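Long-range contacts in 39 kDa initiator binding protein (Trichomonas vaginalis, PDB 1Q89), which probably recognises the initiator element of gene promoters as a whole protein, this chain being its C-terminal part rather than the initiator-binding domain: residues F67-Q72 with T110-I115; M85-E90 with F131-E136; D144-W149 with L158-P163; I166-N171 with M183-E188. All blocks are in the same frame, centred on the assembly; numbering follows the deposited sequence.

Contact 1: residues F67-Q72 with T110-I115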
loop_
_atom_site.group_PDB
_atom_site.type_symbol
_atom_site.label_atom_id
_atom_site.label_comp_id
_atom_site.label_asym_id
_atom_site.label_seq_id
_atom_site.Cartn_x
_atom_site.Cartn_y
_atom_site.Cartn_z
ATOM N N PHE A 67 -4.592 -14.292 3.792
ATOM C CA PHE A 67 -4.019 -13.109 4.413
ATOM C C PHE A 67 -4.876 -12.528 5.532
ATOM O O PHE A 67 -4.455 -11.583 6.197
ATOM C CB PHE A 67 -3.802 -11.999 3.374
ATOM C CG PHE A 67 -2.894 -12.381 2.238
ATOM C CD1 PHE A 67 -1.733 -13.106 2.463
ATOM C CD2 PHE A 67 -3.192 -11.994 0.937
ATOM C CE1 PHE A 67 -0.886 -13.442 1.401
ATOM C CE2 PHE A 67 -2.351 -12.326 -0.122
ATOM C CZ PHE A 67 -1.200 -13.050 0.110
ATOM N N LYS A 68 -6.082 -13.041 5.745
ATOM C CA LYS A 68 -6.918 -12.466 6.804
ATOM C C LYS A 68 -6.375 -12.763 8.201
ATOM O O LYS A 68 -5.512 -13.619 8.381
ATOM C CB LYS A 68 -8.382 -12.936 6.679
ATOM C CG LYS A 68 -8.664 -14.344 7.152
ATOM C CD LYS A 68 -10.159 -14.643 7.119
ATOM C CE LYS A 68 -10.525 -15.688 8.168
ATOM N NZ LYS A 68 -10.262 -15.164 9.548
ATOM N N GLN A 69 -6.867 -12.017 9.179
ATOM C CA GLN A 69 -6.444 -12.180 10.558
ATOM C C GLN A 69 -7.362 -13.180 11.232
ATOM O O GLN A 69 -8.472 -13.437 10.753
ATOM C CB GLN A 69 -6.517 -10.847 11.293
ATOM C CG GLN A 69 -5.424 -9.880 10.931
ATOM C CD GLN A 69 -4.117 -10.218 11.594
ATOM O OE1 GLN A 69 -3.059 -9.970 11.043
ATOM N NE2 GLN A 69 -4.183 -10.771 12.792
ATOM N N PRO A 70 -6.919 -13.748 12.365
ATOM C CA PRO A 70 -7.684 -14.733 13.129
ATOM C C PRO A 70 -9.134 -14.310 13.292
ATOM O O PRO A 70 -10.049 -14.997 12.823
ATOM C CB PRO A 70 -6.947 -14.780 14.458
ATOM C CG PRO A 70 -5.535 -14.510 14.060
ATOM C CD PRO A 70 -5.676 -13.390 13.070
ATOM N N GLU A 71 -9.347 -13.175 13.955
ATOM C CA GLU A 71 -10.703 -12.672 14.174
ATOM C C GLU A 71 -11.206 -11.719 13.104
ATOM O O GLU A 71 -11.894 -10.751 13.423
ATOM C CB GLU A 71 -10.821 -11.959 15.528
ATOM C CG GLU A 71 -11.081 -12.852 16.733
ATOM C CD GLU A 71 -9.815 -13.482 17.263
ATOM O OE1 GLU A 71 -8.877 -12.724 17.618
ATOM O OE2 GLU A 71 -9.759 -14.734 17.333
ATOM N N GLN A 72 -10.883 -11.969 11.842
ATOM C CA GLN A 72 -11.371 -11.079 10.797
ATOM C C GLN A 72 -12.322 -11.806 9.869
ATOM O O GLN A 72 -11.994 -12.868 9.338
ATOM C CB GLN A 72 -10.219 -10.487 9.988
ATOM C CG GLN A 72 -10.662 -9.803 8.703
ATOM C CD GLN A 72 -9.529 -9.091 8.015
ATOM O OE1 GLN A 72 -8.381 -9.497 8.111
ATOM N NE2 GLN A 72 -9.848 -8.026 7.304
ATOM N N THR A 110 1.800 -9.727 8.327
ATOM C CA THR A 110 1.180 -8.559 8.919
ATOM C C THR A 110 0.578 -7.675 7.836
ATOM O O THR A 110 0.365 -6.479 8.051
ATOM C CB THR A 110 2.222 -7.737 9.675
ATOM O OG1 THR A 110 3.307 -7.425 8.788
ATOM C CG2 THR A 110 2.763 -8.523 10.857
ATOM N N ILE A 111 0.285 -8.258 6.681
ATOM C CA ILE A 111 -0.235 -7.474 5.587
ATOM C C ILE A 111 -1.451 -6.686 5.970
ATOM O O ILE A 111 -1.597 -5.530 5.582
ATOM C CB ILE A 111 -0.557 -8.333 4.364
ATOM C CG1 ILE A 111 -0.877 -7.408 3.191
ATOM C CG2 ILE A 111 -1.766 -9.221 4.631
ATOM C CD1 ILE A 111 -0.758 -8.055 1.855
ATOM N N MET A 112 -2.321 -7.306 6.748
ATOM C CA MET A 112 -3.547 -6.652 7.173
ATOM C C MET A 112 -3.278 -5.537 8.192
ATOM O O MET A 112 -4.072 -4.611 8.310
ATOM C CB MET A 112 -4.505 -7.713 7.729
ATOM C CG MET A 112 -5.955 -7.501 7.352
ATOM S SD MET A 112 -6.223 -7.261 5.593
ATOM C CE MET A 112 -6.457 -8.906 5.078
ATOM N N LEU A 113 -2.160 -5.616 8.917
ATOM C CA LEU A 113 -1.825 -4.565 9.888
ATOM C C LEU A 113 -1.297 -3.329 9.179
ATOM O O LEU A 113 -1.610 -2.210 9.564
ATOM C CB LEU A 113 -0.765 -5.014 10.897
ATOM C CG LEU A 113 -1.024 -6.209 11.804
ATOM C CD1 LEU A 113 0.059 -6.256 12.847
ATOM C CD2 LEU A 113 -2.369 -6.093 12.438
ATOM N N LYS A 114 -0.491 -3.524 8.146
ATOM C CA LYS A 114 0.044 -2.385 7.426
ATOM C C LYS A 114 -1.049 -1.675 6.658
ATOM O O LYS A 114 -1.011 -0.460 6.512
ATOM C CB LYS A 114 1.165 -2.823 6.487
ATOM C CG LYS A 114 2.383 -3.371 7.215
ATOM C CD LYS A 114 3.554 -3.427 6.280
ATOM C CE LYS A 114 4.803 -3.922 6.953
ATOM N NZ LYS A 114 5.890 -4.028 5.938
ATOM N N ILE A 115 -2.031 -2.423 6.173
ATOM C CA ILE A 115 -3.122 -1.817 5.414
ATOM C C ILE A 115 -3.984 -1.010 6.358
ATOM O O ILE A 115 -4.427 0.081 6.031
ATOM C CB ILE A 115 -4.011 -2.894 4.732
ATOM C CG1 ILE A 115 -3.245 -3.543 3.563
ATOM C CG2 ILE A 115 -5.322 -2.281 4.293
ATOM C CD1 ILE A 115 -3.899 -4.755 3.004
#
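The Phe67 ring meets Ile111 obliquely at its root: CG2 of Ile111 lies 3.7 Å from CB of Phe67 and 4.1 Å from CG of Phe67. The other flat group, the Gln72 amide, turns both its heteroatoms to Met112, the Gln72 and Met112 side chains crossing at about a right angle; NE2 of Gln72 stands 3.9 Å from CG of Met112. The amide reaches this far because CG of Gln72 is anti to its backbone N (chi1 167°) and the chain beyond is extended. Two bonds hold its rotation: the backbone N of Gln69 donates to OE1 of Gln72 at 3.1 Å, in the amide plane on a lone pair, and NE2 bonds to Asn76 OD1 of helix 74-84. Met112 suits the centre of the contact because its flexible, unbranched chain can fold back, carrying CE to 4.0 Å from CA of Lys68, while Gln69 lays its CG alongside CB of Met112 from the opposite direction. Lys68 binds its own loop: its NZ donates to both Gln69 O and Gln72 O, and Gln69 O is also taken, from its other face, by Gln72 N. The loop follows helix 56-67 and packs on the first turn of helix 111-122. Phe67 reaches on to Ile42 and Leu46 of helix 29-47 and shares Phe101 of helix 95-104 with Ile111.

Contact 2: residues M85-E90 with F131-E136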
loop_
_atom_site.group_PDB
_atom_site.type_symbol
_atom_site.label_atom_id
_atom_site.label_comp_id
_atom_site.label_asym_id
_atom_site.label_seq_id
_atom_site.Cartn_x
_atom_site.Cartn_y
_atom_site.Cartn_z
ATOM N N MET A 85 -7.076 -3.968 -5.076
ATOM C CA MET A 85 -6.766 -4.536 -6.388
ATOM C C MET A 85 -7.314 -3.641 -7.504
ATOM O O MET A 85 -7.726 -4.120 -8.557
ATOM C CB MET A 85 -7.377 -5.930 -6.507
ATOM C CG MET A 85 -6.408 -6.979 -7.002
ATOM S SD MET A 85 -5.131 -7.368 -5.775
ATOM C CE MET A 85 -5.168 -9.124 -5.817
ATOM N N ALA A 86 -7.297 -2.340 -7.229
ATOM C CA ALA A 86 -7.771 -1.262 -8.099
ATOM C C ALA A 86 -8.743 -1.580 -9.234
ATOM O O ALA A 86 -9.949 -1.380 -9.076
ATOM C CB ALA A 86 -6.585 -0.462 -8.631
ATOM N N PRO A 87 -8.252 -2.060 -10.393
ATOM C CA PRO A 87 -9.218 -2.343 -11.460
ATOM C C PRO A 87 -10.343 -3.291 -11.012
ATOM O O PRO A 87 -10.143 -4.499 -10.876
ATOM C CB PRO A 87 -8.338 -2.928 -12.562
ATOM C CG PRO A 87 -7.011 -2.271 -12.324
ATOM C CD PRO A 87 -6.886 -2.398 -10.831
ATOM N N GLN A 88 -11.523 -2.723 -10.782
ATOM C CA GLN A 88 -12.691 -3.483 -10.348
ATOM C C GLN A 88 -13.312 -4.212 -11.525
ATOM O O GLN A 88 -14.123 -5.122 -11.350
ATOM C CB GLN A 88 -13.739 -2.544 -9.742
ATOM C CG GLN A 88 -13.294 -1.814 -8.488
ATOM C CD GLN A 88 -12.889 -2.774 -7.383
ATOM O OE1 GLN A 88 -13.630 -3.705 -7.050
ATOM N NE2 GLN A 88 -11.715 -2.548 -6.802
ATOM N N GLU A 89 -12.935 -3.789 -12.726
ATOM C CA GLU A 89 -13.451 -4.380 -13.955
ATOM C C GLU A 89 -12.396 -5.153 -14.741
ATOM O O GLU A 89 -12.584 -5.433 -15.921
ATOM C CB GLU A 89 -14.067 -3.290 -14.847
ATOM C CG GLU A 89 -13.256 -1.997 -14.926
ATOM C CD GLU A 89 -11.836 -2.208 -15.437
ATOM O OE1 GLU A 89 -11.659 -2.557 -16.627
ATOM O OE2 GLU A 89 -10.891 -2.021 -14.639
ATOM N N GLU A 90 -11.290 -5.500 -14.094
ATOM C CA GLU A 90 -10.236 -6.252 -14.766
ATOM C C GLU A 90 -10.415 -7.740 -14.469
ATOM O O GLU A 90 -10.113 -8.208 -13.370
ATOM C CB GLU A 90 -8.873 -5.770 -14.288
ATOM C CG GLU A 90 -7.711 -6.421 -14.982
ATOM C CD GLU A 90 -6.409 -5.750 -14.642
ATOM O OE1 GLU A 90 -6.278 -4.549 -14.975
ATOM O OE2 GLU A 90 -5.526 -6.411 -14.040
ATOM N N PHE A 131 -5.995 3.636 -5.512
ATOM C CA PHE A 131 -5.296 2.502 -6.080
ATOM C C PHE A 131 -5.513 2.380 -7.576
ATOM O O PHE A 131 -4.698 1.786 -8.283
ATOM C CB PHE A 131 -5.735 1.222 -5.377
ATOM C CG PHE A 131 -5.254 1.127 -3.967
ATOM C CD1 PHE A 131 -3.943 0.768 -3.693
ATOM C CD2 PHE A 131 -6.104 1.426 -2.909
ATOM C CE1 PHE A 131 -3.484 0.717 -2.388
ATOM C CE2 PHE A 131 -5.659 1.379 -1.601
ATOM C CZ PHE A 131 -4.350 1.022 -1.339
ATOM N N ASP A 132 -6.609 2.948 -8.064
ATOM C CA ASP A 132 -6.914 2.883 -9.489
ATOM C C ASP A 132 -5.718 3.308 -10.342
ATOM O O ASP A 132 -5.150 4.383 -10.136
ATOM C CB ASP A 132 -8.141 3.754 -9.796
ATOM C CG ASP A 132 -8.371 3.943 -11.283
ATOM O OD1 ASP A 132 -7.757 4.868 -11.861
ATOM O OD2 ASP A 132 -9.154 3.165 -11.874
ATOM N N PRO A 133 -5.306 2.452 -11.300
ATOM C CA PRO A 133 -4.171 2.774 -12.168
ATOM C C PRO A 133 -4.400 4.124 -12.833
ATOM O O PRO A 133 -5.512 4.654 -12.819
ATOM C CB PRO A 133 -4.172 1.628 -13.174
ATOM C CG PRO A 133 -4.679 0.496 -12.375
ATOM C CD PRO A 133 -5.835 1.117 -11.624
ATOM N N GLN A 134 -3.354 4.683 -13.424
ATOM C CA GLN A 134 -3.486 5.977 -14.069
ATOM C C GLN A 134 -3.883 7.008 -13.016
ATOM O O GLN A 134 -4.416 8.068 -13.342
ATOM C CB GLN A 134 -4.552 5.925 -15.178
ATOM C CG GLN A 134 -4.003 5.898 -16.607
ATOM C CD GLN A 134 -3.368 4.568 -16.992
ATOM O OE1 GLN A 134 -2.725 4.460 -18.040
ATOM N NE2 GLN A 134 -3.554 3.549 -16.156
ATOM N N ALA A 135 -3.630 6.686 -11.749
ATOM C CA ALA A 135 -3.951 7.595 -10.652
ATOM C C ALA A 135 -3.020 8.796 -10.735
ATOM O O ALA A 135 -3.270 9.842 -10.135
ATOM C CB ALA A 135 -3.779 6.887 -9.307
ATOM N N GLU A 136 -1.939 8.627 -11.491
ATOM C CA GLU A 136 -0.957 9.680 -11.685
ATOM C C GLU A 136 -1.412 10.639 -12.785
ATOM O O GLU A 136 -1.272 11.850 -12.649
ATOM C CB GLU A 136 0.397 9.069 -12.050
ATOM C CG GLU A 136 1.505 10.084 -12.254
ATOM C CD GLU A 136 2.803 9.436 -12.681
ATOM O OE1 GLU A 136 3.786 10.169 -12.915
ATOM O OE2 GLU A 136 2.839 8.192 -12.780
#
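Ala86 and Pro87 meet Phe131 and Pro133 through apolar packing between two irregular loops. The methyl group of Ala86 points into the other loop, with its CB 3.8 Å from CB of Phe131 and 3.5 Å from CD of Pro133. Alanine fits here because a single carbon fills the place where the chains come nearest, the CA atoms of Ala86 and Asp132 being 4.5 Å apart. Beside it the two proline rings cross at an angle, leading with their CG atoms, which are 3.6 Å apart between Pro87 and Pro133. These compact, rigid rings offer carbon surface without needing a hydrogen bond from their own nitrogens. Of the Phe131 side chain, only CB meets Ala86, and the backbone of Phe131 lies against the same methyl; CG is anti to the carbonyl carbon (chi1 -70°), which carries the ring away toward Phe105 and Phe150.

The first loop leaves helix 74-84 at Met85 and then makes a type I beta turn from Pro87 to Glu90, which leads the chain to strand 92-94.

The polar interactions tie the first loop back to its own helix and to helix 56-67; no hydrogen bond joins the two loops. Gln88 NE2 gives a weak bond of 3.1 Å to Ala86 O and also reaches Ser82 O, back in the helix, while Pro87 O accepts from Arg56 NE of helix 56-67.

As for charge, OE2 of Glu89 and OD2 of Asp132 are 6.1 Å apart, so any repulsion between them is probably mild and moderated by solvent.

Contact 3: residues D144-W149 with L158-P163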
loop_
_atom_site.group_PDB
_atom_site.type_symbol
_atom_site.label_atom_id
_atom_site.label_comp_id
_atom_site.label_asym_id
_atom_site.label_seq_id
_atom_site.Cartn_x
_atom_site.Cartn_y
_atom_site.Cartn_z
ATOM N N ASP A 144 -4.453 22.431 -5.910
ATOM C CA ASP A 144 -4.566 22.583 -4.464
ATOM C C ASP A 144 -5.363 21.448 -3.835
ATOM O O ASP A 144 -6.343 21.680 -3.124
ATOM C CB ASP A 144 -5.226 23.913 -4.105
ATOM C CG ASP A 144 -5.119 24.228 -2.623
ATOM O OD1 ASP A 144 -4.001 24.555 -2.169
ATOM O OD2 ASP A 144 -6.146 24.133 -1.914
ATOM N N SER A 145 -4.932 20.220 -4.099
ATOM C CA SER A 145 -5.591 19.037 -3.561
ATOM C C SER A 145 -4.549 18.017 -3.108
ATOM O O SER A 145 -3.380 18.088 -3.490
ATOM C CB SER A 145 -6.503 18.420 -4.623
ATOM O OG SER A 145 -5.777 18.152 -5.811
ATOM N N ILE A 146 -4.984 17.071 -2.284
ATOM C CA ILE A 146 -4.102 16.033 -1.776
ATOM C C ILE A 146 -4.407 14.708 -2.480
ATOM O O ILE A 146 -5.566 14.319 -2.619
ATOM C CB ILE A 146 -4.284 15.859 -0.248
ATOM C CG1 ILE A 146 -4.140 17.212 0.449
ATOM C CG2 ILE A 146 -3.239 14.898 0.304
ATOM C CD1 ILE A 146 -4.387 17.154 1.942
ATOM N N SER A 147 -3.360 14.024 -2.933
ATOM C CA SER A 147 -3.526 12.749 -3.616
ATOM C C SER A 147 -2.334 11.847 -3.324
ATOM O O SER A 147 -1.185 12.265 -3.445
ATOM C CB SER A 147 -3.656 12.972 -5.126
ATOM O OG SER A 147 -4.122 11.809 -5.790
ATOM N N GLY A 148 -2.616 10.611 -2.929
ATOM C CA GLY A 148 -1.557 9.668 -2.625
ATOM C C GLY A 148 -1.797 8.370 -3.357
ATOM O O GLY A 148 -2.894 7.815 -3.300
ATOM N N TRP A 149 -0.780 7.890 -4.057
ATOM C CA TRP A 149 -0.892 6.645 -4.811
ATOM C C TRP A 149 0.457 5.932 -4.798
ATOM O O TRP A 149 1.487 6.540 -4.511
ATOM C CB TRP A 149 -1.317 6.948 -6.258
ATOM C CG TRP A 149 -0.272 7.693 -7.061
ATOM C CD1 TRP A 149 0.717 7.146 -7.821
ATOM C CD2 TRP A 149 -0.075 9.116 -7.110
ATOM N NE1 TRP A 149 1.523 8.136 -8.340
ATOM C CE2 TRP A 149 1.059 9.351 -7.920
ATOM C CE3 TRP A 149 -0.747 10.211 -6.549
ATOM C CZ2 TRP A 149 1.540 10.646 -8.178
ATOM C CZ3 TRP A 149 -0.267 11.492 -6.806
ATOM C CH2 TRP A 149 0.863 11.697 -7.615
ATOM N N LEU A 158 5.220 4.930 -2.028
ATOM C CA LEU A 158 4.036 5.776 -2.003
ATOM C C LEU A 158 4.373 7.240 -2.284
ATOM O O LEU A 158 5.054 7.900 -1.496
ATOM C CB LEU A 158 3.351 5.689 -0.644
ATOM C CG LEU A 158 2.233 6.716 -0.445
ATOM C CD1 LEU A 158 0.979 6.284 -1.174
ATOM C CD2 LEU A 158 1.950 6.863 1.032
ATOM N N ILE A 159 3.883 7.744 -3.412
ATOM C CA ILE A 159 4.102 9.134 -3.796
ATOM C C ILE A 159 2.943 9.959 -3.251
ATOM O O ILE A 159 1.779 9.676 -3.543
ATOM C CB ILE A 159 4.154 9.286 -5.323
ATOM C CG1 ILE A 159 5.360 8.516 -5.870
ATOM C CG2 ILE A 159 4.245 10.751 -5.696
ATOM C CD1 ILE A 159 5.470 8.560 -7.381
ATOM N N LEU A 160 3.262 10.966 -2.444
ATOM C CA LEU A 160 2.243 11.827 -1.853
ATOM C C LEU A 160 2.300 13.213 -2.475
ATOM O O LEU A 160 3.352 13.847 -2.504
ATOM C CB LEU A 160 2.443 11.934 -0.340
ATOM C CG LEU A 160 1.186 11.701 0.504
ATOM C CD1 LEU A 160 1.516 11.890 1.978
ATOM C CD2 LEU A 160 0.094 12.659 0.067
ATOM N N LYS A 161 1.157 13.670 -2.973
ATOM C CA LYS A 161 1.044 14.979 -3.611
ATOM C C LYS A 161 0.341 15.932 -2.642
ATOM O O LYS A 161 -0.887 15.972 -2.570
ATOM C CB LYS A 161 0.231 14.838 -4.902
ATOM C CG LYS A 161 0.667 15.727 -6.059
ATOM C CD LYS A 161 0.302 17.182 -5.835
ATOM C CE LYS A 161 0.711 18.019 -7.032
ATOM N NZ LYS A 161 0.147 17.462 -8.299
ATOM N N THR A 162 1.133 16.689 -1.890
ATOM C CA THR A 162 0.593 17.632 -0.923
ATOM C C THR A 162 0.761 19.045 -1.465
ATOM O O THR A 162 1.585 19.278 -2.350
ATOM C CB THR A 162 1.336 17.550 0.409
ATOM O OG1 THR A 162 2.620 18.168 0.272
ATOM C CG2 THR A 162 1.523 16.096 0.821
ATOM N N PRO A 163 -0.014 20.010 -0.933
ATOM C CA PRO A 163 0.056 21.409 -1.372
ATOM C C PRO A 163 1.481 21.968 -1.309
ATOM O O PRO A 163 1.848 22.837 -2.102
ATOM C CB PRO A 163 -0.888 22.114 -0.401
ATOM C CG PRO A 163 -1.920 21.051 -0.107
ATOM C CD PRO A 163 -1.054 19.835 0.101
#
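A two-stranded antiparallel hairpin, the first of a meandering sheet, joins Ser147 and Trp149 to Lys161 and Ile159. The axes of strands 147-149 and 158-162 come within 4.7 Å, their directions 173° apart. Ser147 and Lys161 form one hydrogen-bonded pair, with Lys161 N to Ser147 O at 2.8 Å; Trp149 and Ile159 form the next, with Ile159 N to Trp149 O at 2.9 Å. Between them Gly148 faces Leu160 as a non-hydrogen-bonded pair and, with no side chain, lies against the methyls of Leu160 and Leu158. CD2 of Leu160 runs beside CG2 of Ile146, 4.0 Å away and pointing the same way, on the face covered by Phe197 and Trp193 of helix 193-199, where branched aliphatic residues belong.

On the other face, tryptophan spans two neighbours on the partner strand. CG of Trp149 sits between its backbone N and carbonyl carbon (chi1 67°), which folds the indole across to that strand. There the ring meets the beta carbon of Lys161, whose bent chain leads NZ away to a weak bond with Ala139 O. Ile159 O lies 3.9 Å above one face of the indole, toward its rim, and CZ2 of Trp149 touches CG2 of Ile159 at 3.7 Å.

Contact 4: residues I166-N171 with M183-E188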
loop_
_atom_site.group_PDB
_atom_site.type_symbol
_atom_site.label_atom_id
_atom_site.label_comp_id
_atom_site.label_asym_id
_atom_site.label_seq_id
_atom_site.Cartn_x
_atom_site.Cartn_y
_atom_site.Cartn_z
ATOM N N ILE A 166 5.834 17.265 -3.172
ATOM C CA ILE A 166 5.702 15.819 -3.292
ATOM C C ILE A 166 6.629 15.107 -2.322
ATOM O O ILE A 166 7.828 15.381 -2.281
ATOM C CB ILE A 166 6.064 15.330 -4.705
ATOM C CG1 ILE A 166 5.303 16.138 -5.749
ATOM C CG2 ILE A 166 5.735 13.862 -4.835
ATOM C CD1 ILE A 166 3.804 16.140 -5.536
ATOM N N ARG A 167 6.076 14.190 -1.542
ATOM C CA ARG A 167 6.887 13.433 -0.608
ATOM C C ARG A 167 7.030 12.011 -1.136
ATOM O O ARG A 167 6.273 11.586 -2.008
ATOM C CB ARG A 167 6.223 13.378 0.769
ATOM C CG ARG A 167 6.053 14.699 1.495
ATOM C CD ARG A 167 6.461 14.537 2.963
ATOM N NE ARG A 167 5.718 15.410 3.870
ATOM C CZ ARG A 167 4.427 15.264 4.157
ATOM N NH1 ARG A 167 3.732 14.280 3.606
ATOM N NH2 ARG A 167 3.829 16.099 4.994
ATOM N N LYS A 168 8.013 11.285 -0.619
ATOM C CA LYS A 168 8.217 9.896 -1.002
ATOM C C LYS A 168 8.481 9.076 0.245
ATOM O O LYS A 168 9.325 9.425 1.067
ATOM C CB LYS A 168 9.385 9.749 -1.963
ATOM C CG LYS A 168 9.017 10.031 -3.383
ATOM C CD LYS A 168 10.027 9.410 -4.321
ATOM C CE LYS A 168 9.603 9.587 -5.767
ATOM N NZ LYS A 168 10.465 8.761 -6.647
ATOM N N ILE A 169 7.744 7.988 0.396
ATOM C CA ILE A 169 7.911 7.128 1.551
ATOM C C ILE A 169 7.855 5.647 1.094
ATOM O O ILE A 169 6.906 5.204 0.446
ATOM C CB ILE A 169 6.841 7.519 2.638
ATOM C CG1 ILE A 169 6.769 6.456 3.732
ATOM C CG2 ILE A 169 5.492 7.802 1.977
ATOM C CD1 ILE A 169 8.017 6.352 4.539
ATOM N N TRP A 170 8.913 4.909 1.424
ATOM C CA TRP A 170 9.080 3.509 1.053
ATOM C C TRP A 170 8.700 2.471 2.102
ATOM O O TRP A 170 9.128 2.556 3.256
ATOM C CB TRP A 170 10.540 3.266 0.668
ATOM C CG TRP A 170 10.846 3.582 -0.749
ATOM C CD1 TRP A 170 10.585 2.799 -1.832
ATOM C CD2 TRP A 170 11.394 4.803 -1.257
ATOM N NE1 TRP A 170 10.928 3.457 -2.987
ATOM C CE2 TRP A 170 11.424 4.691 -2.665
ATOM C CE3 TRP A 170 11.856 5.983 -0.660
ATOM C CZ2 TRP A 170 11.900 5.722 -3.490
ATOM C CZ3 TRP A 170 12.329 7.004 -1.475
ATOM C CH2 TRP A 170 12.345 6.868 -2.875
ATOM N N ASN A 171 7.911 1.481 1.691
ATOM C CA ASN A 171 7.521 0.385 2.576
ATOM C C ASN A 171 8.596 -0.695 2.457
ATOM O O ASN A 171 9.051 -0.983 1.358
ATOM C CB ASN A 171 6.178 -0.212 2.141
ATOM C CG ASN A 171 5.906 -1.573 2.772
ATOM O OD1 ASN A 171 5.944 -1.733 3.991
ATOM N ND2 ASN A 171 5.624 -2.559 1.937
ATOM N N MET A 183 10.475 4.269 5.363
ATOM C CA MET A 183 11.743 4.926 5.125
ATOM C C MET A 183 11.578 5.977 4.056
ATOM O O MET A 183 11.360 5.647 2.889
ATOM C CB MET A 183 12.777 3.898 4.690
ATOM C CG MET A 183 14.098 4.490 4.290
ATOM S SD MET A 183 15.433 3.272 4.361
ATOM C CE MET A 183 14.815 2.054 3.154
ATOM N N ASP A 184 11.673 7.244 4.449
ATOM C CA ASP A 184 11.518 8.332 3.486
ATOM C C ASP A 184 12.779 8.615 2.685
ATOM O O ASP A 184 13.807 7.972 2.877
ATOM C CB ASP A 184 11.018 9.617 4.178
ATOM C CG ASP A 184 11.946 10.111 5.279
ATOM O OD1 ASP A 184 11.519 11.010 6.041
ATOM O OD2 ASP A 184 13.090 9.616 5.378
ATOM N N GLU A 185 12.682 9.576 1.776
ATOM C CA GLU A 185 13.805 9.942 0.923
ATOM C C GLU A 185 15.031 10.369 1.710
ATOM O O GLU A 185 16.165 10.087 1.309
ATOM C CB GLU A 185 13.388 11.050 -0.046
ATOM C CG GLU A 185 12.580 12.157 0.596
ATOM C CD GLU A 185 11.568 12.742 -0.362
ATOM O OE1 GLU A 185 10.728 13.557 0.076
ATOM O OE2 GLU A 185 11.611 12.384 -1.561
ATOM N N ASN A 186 14.811 11.039 2.834
ATOM C CA ASN A 186 15.921 11.488 3.670
ATOM C C ASN A 186 16.647 10.307 4.329
ATOM O O ASN A 186 17.824 10.414 4.681
ATOM C CB ASN A 186 15.419 12.472 4.735
ATOM C CG ASN A 186 14.825 13.739 4.129
ATOM O OD1 ASN A 186 13.789 13.701 3.462
ATOM N ND2 ASN A 186 15.486 14.870 4.358
ATOM N N GLY A 187 15.950 9.184 4.481
ATOM C CA GLY A 187 16.560 8.012 5.086
ATOM C C GLY A 187 16.039 7.710 6.475
ATOM O O GLY A 187 16.469 6.747 7.105
ATOM N N GLU A 188 15.118 8.540 6.956
ATOM C CA GLU A 188 14.526 8.362 8.279
ATOM C C GLU A 188 13.577 7.172 8.268
ATOM O O GLU A 188 12.783 7.010 7.339
ATOM C CB GLU A 188 13.738 9.608 8.689
ATOM C CG GLU A 188 14.509 10.909 8.577
ATOM C CD GLU A 188 13.781 12.092 9.205
ATOM O OE1 GLU A 188 14.255 13.235 9.024
ATOM O OE2 GLU A 188 12.748 11.888 9.885
#
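Ile169 faces Asp184 as an antiparallel non-hydrogen-bonded pair, their CA atoms 4.3 Å apart, and next to it Trp170 N bonds to Met183 O at 2.9 Å, the donor standing 46° out of the carbonyl plane. One step further back, Lys168 O takes only a weak bond from Glu185 N, as the partner chain bends off into a type I turn from Asp184 to Gly187.

Around the Trp170 indole, Met183 O lies at the edge and in the ring plane, close to CE3, and CZ3 of Trp170 reaches 4.1 Å from CA of Glu185. The far side of the indole has its own partner, NE1 bonding to Glu154. Ile169 lays its CD1 against the backbone of Met183, and on the face it shares with Asp184 it packs on Trp193 of helix 193-199. Asp184 suits the start of the turn because its CG, lying between its backbone N and carbonyl carbon (chi1 59°), brings OD2 back over the loop. Glu188 N binds OD2 of Asp184 at 2.8 Å on the syn side, Gly187 N more weakly. Its other oxygen, OD1, is held by Tyr190 OH. Gly187 closes the turn with positive phi, a backbone shape glycine adopts easily.

Glu185 sends its carboxylate across Lys168 at about a right angle, OE2 lying 3.5 Å from CB of Lys168. The ammonium is directed elsewhere, with NZ of Lys168 6.3 Å from OE2 of Glu185, so any attraction between these charges is long-range and probably softened by solvent, whereas the buried Asp184 carboxylate is held by directed bonds.

In the fold
Contacts 3 and 4 belong to one sheet: strands 157-162 and 165-171 are neighbours, joined by Leu160 O to Arg167 N and Leu158 N to Ile169 O, and the centres of contacts 3 and 4 are about 14 Å apart. Both rest on backbone bonding, regular in contact 3 and looser in contact 4 where the strand gives way to a turn. Contact 1 lies among the helices, and contact 2 joins a loop of the helical part to the loop leading into the sheet; neither has a hydrogen bond across it. Contacts 1, 3 and 4 are partly buried, contact 2 superficial. Lys114 NZ of contact 1 bonds to Asn171 of contact 4, while Ala135 and Glu136 of contact 2 pack on Trp149.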